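Local coordinates for single-stranded DNA-binding protein DdrB (Deinococcus radiodurans, PDB 4NOE) that binds single-stranded DNA and assists the accurate annealing of complementary strands, probably as part of the response to DNA damage, at residues Glu57-Trp62 with Gly138-Arg143. Sequence-based numbering, arbitrary orientation.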
loop_
_atom_site.group_PDB
_atom_site.type_symbol
_atom_site.label_atom_id
_atom_site.label_comp_id
_atom_site.label_asym_id
_atom_site.label_seq_id
_atom_site.Cartn_x
_atom_site.Cartn_y
_atom_site.Cartn_z
ATOM N N GLU E 57 19.341 -31.404 13.984
ATOM C CA GLU E 57 18.567 -30.610 14.942
ATOM C C GLU E 57 18.852 -30.949 16.403
ATOM O O GLU E 57 19.027 -30.056 17.232
ATOM C CB GLU E 57 17.066 -30.768 14.663
ATOM C CG GLU E 57 16.198 -29.688 15.293
ATOM C CD GLU E 57 15.775 -30.008 16.723
ATOM O OE1 GLU E 57 15.773 -31.200 17.105
ATOM O OE2 GLU E 57 15.433 -29.062 17.464
ATOM N N ALA E 58 18.878 -32.240 16.721
ATOM C CA ALA E 58 19.011 -32.695 18.108
ATOM C C ALA E 58 20.242 -32.136 18.836
ATOM O O ALA E 58 20.182 -31.856 20.033
ATOM C CB ALA E 58 19.013 -34.199 18.158
ATOM N N ASP E 59 21.347 -31.966 18.114
ATOM C CA ASP E 59 22.610 -31.573 18.745
ATOM C C ASP E 59 23.271 -30.430 17.989
ATOM O O ASP E 59 24.501 -30.274 18.007
ATOM C CB ASP E 59 23.558 -32.769 18.803
ATOM C CG ASP E 59 23.914 -33.280 17.428
ATOM O OD1 ASP E 59 23.188 -32.948 16.471
ATOM O OD2 ASP E 59 24.917 -34.005 17.299
ATOM N N PHE E 60 22.451 -29.625 17.325
ATOM C CA PHE E 60 22.959 -28.479 16.591
ATOM C C PHE E 60 23.721 -27.531 17.515
ATOM O O PHE E 60 23.291 -27.259 18.636
ATOM C CB PHE E 60 21.801 -27.742 15.921
ATOM C CG PHE E 60 22.236 -26.618 15.048
ATOM C CD1 PHE E 60 22.778 -26.865 13.802
ATOM C CD2 PHE E 60 22.103 -25.304 15.475
ATOM C CE1 PHE E 60 23.177 -25.817 12.987
ATOM C CE2 PHE E 60 22.508 -24.262 14.677
ATOM C CZ PHE E 60 23.048 -24.518 13.427
ATOM N N ASP E 61 24.854 -27.023 17.050
ATOM C CA ASP E 61 25.595 -26.056 17.845
ATOM C C ASP E 61 25.077 -24.664 17.512
ATOM O O ASP E 61 25.466 -24.065 16.505
ATOM C CB ASP E 61 27.094 -26.165 17.573
ATOM C CG ASP E 61 27.928 -25.353 18.551
ATOM O OD1 ASP E 61 27.365 -24.486 19.268
ATOM O OD2 ASP E 61 29.160 -25.577 18.596
ATOM N N TRP E 62 24.199 -24.153 18.365
ATOM C CA TRP E 62 23.567 -22.866 18.113
ATOM C C TRP E 62 24.556 -21.710 18.175
ATOM O O TRP E 62 24.288 -20.635 17.629
ATOM C CB TRP E 62 22.383 -22.647 19.065
ATOM C CG TRP E 62 21.201 -23.555 18.744
ATOM C CD1 TRP E 62 20.899 -24.742 19.341
ATOM C CD2 TRP E 62 20.206 -23.352 17.727
ATOM N NE1 TRP E 62 19.770 -25.284 18.773
ATOM C CE2 TRP E 62 19.322 -24.452 17.782
ATOM C CE3 TRP E 62 19.968 -22.343 16.787
ATOM C CZ2 TRP E 62 18.209 -24.572 16.931
ATOM C CZ3 TRP E 62 18.865 -22.463 15.932
ATOM C CH2 TRP E 62 17.998 -23.572 16.016
ATOM N N GLY E 138 17.724 -33.022 3.739
ATOM C CA GLY E 138 19.173 -33.035 3.602
ATOM C C GLY E 138 19.827 -34.216 4.292
ATOM O O GLY E 138 19.147 -35.142 4.739
ATOM N N LYS E 139 21.153 -34.188 4.381
ATOM C CA LYS E 139 21.878 -35.187 5.158
ATOM C C LYS E 139 22.782 -34.500 6.173
ATOM O O LYS E 139 23.261 -33.386 5.938
ATOM C CB LYS E 139 22.695 -36.115 4.254
ATOM N N ARG E 140 23.013 -35.183 7.291
ATOM C CA ARG E 140 23.701 -34.616 8.446
ATOM C C ARG E 140 25.123 -34.153 8.156
ATOM O O ARG E 140 25.941 -34.922 7.664
ATOM C CB ARG E 140 23.717 -35.646 9.577
ATOM C CG ARG E 140 24.480 -35.232 10.825
ATOM C CD ARG E 140 24.239 -36.238 11.940
ATOM N NE ARG E 140 25.124 -36.047 13.084
ATOM C CZ ARG E 140 24.795 -35.347 14.164
ATOM N NH1 ARG E 140 23.604 -34.767 14.241
ATOM N NH2 ARG E 140 25.656 -35.223 15.161
ATOM N N GLN E 141 25.411 -32.889 8.454
ATOM C CA GLN E 141 26.788 -32.400 8.435
ATOM C C GLN E 141 27.306 -32.434 9.865
ATOM O O GLN E 141 26.768 -31.754 10.747
ATOM C CB GLN E 141 26.873 -30.964 7.896
ATOM C CG GLN E 141 26.055 -30.691 6.635
ATOM C CD GLN E 141 26.554 -31.461 5.428
ATOM O OE1 GLN E 141 27.690 -31.284 4.988
ATOM N NE2 GLN E 141 25.703 -32.323 4.886
ATOM N N GLU E 142 28.349 -33.220 10.096
ATOM C CA GLU E 142 28.897 -33.388 11.436
ATOM C C GLU E 142 29.492 -32.109 12.012
ATOM O O GLU E 142 29.479 -31.899 13.222
ATOM C CB GLU E 142 29.954 -34.496 11.428
ATOM C CG GLU E 142 29.360 -35.894 11.328
ATOM C CD GLU E 142 28.505 -36.251 12.537
ATOM O OE1 GLU E 142 28.781 -35.720 13.640
ATOM O OE2 GLU E 142 27.557 -37.061 12.380
ATOM N N ARG E 143 30.027 -31.256 11.152
ATOM C CA ARG E 143 30.650 -30.029 11.630
ATOM C C ARG E 143 29.623 -29.086 12.267
ATOM O O ARG E 143 29.984 -28.213 13.062
ATOM C CB ARG E 143 31.408 -29.338 10.494
ATOM C CG ARG E 143 30.524 -28.869 9.370
ATOM C CD ARG E 143 31.329 -28.379 8.164
ATOM N NE ARG E 143 30.426 -27.892 7.121
ATOM C CZ ARG E 143 29.776 -28.684 6.272
ATOM N NH1 ARG E 143 29.935 -30.004 6.331
ATOM N NH2 ARG E 143 28.965 -28.157 5.365
#
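The guanidinium of Arg-140 meets the carboxylate of Asp-59 end-on, and this one pairing carries the contact. NH2 of Arg-140 donates to the syn lone pair of Asp-59 OD2 at 2.6 Å, in a nearly straight bond (174°). Beside it, NH1 of Arg-140 reaches Asp-59 OD1 at 2.9 Å, also on the syn side. With two bonds, one to each oxygen, and the two planes only 19° apart, turning either group far would strain or break one of them. The arginine spans the gap because its chain is extended from CG to NE, with CG anti to the backbone N (chi1 176°). Asp-59 answers from the opposite direction, at the third position of a type I turn running from Glu-57 to Phe-60. A third nitrogen, NE of Arg-140, bonds to Glu-142 OE2 at 2.7 Å; the oxygen lies near the guanidinium plane, whereas NE meets it from above the carboxylate plane. NH1 also donates to the backbone O of Glu-55, which further limits rotation of the group; its charge probably offsets both carboxylates. Without this guanidinium, as with an alanine here, Asp-59 and Glu-142 would probably lose their shared cation and the two loops their side-chain link. Backbone bonds of Asp-59 with Val-146 and Asp-61 with Tyr-144 lie nearby, while the neighbouring Phe-60 turns away to pack on Phe-52 and Phe-135. The arrangement is a surface salt-bridge network with a bidentate arginine–carboxylate pair at its centre, here tying the loop after strand 50-52 to the C-terminal segment beyond strand 128-135 of DdrB.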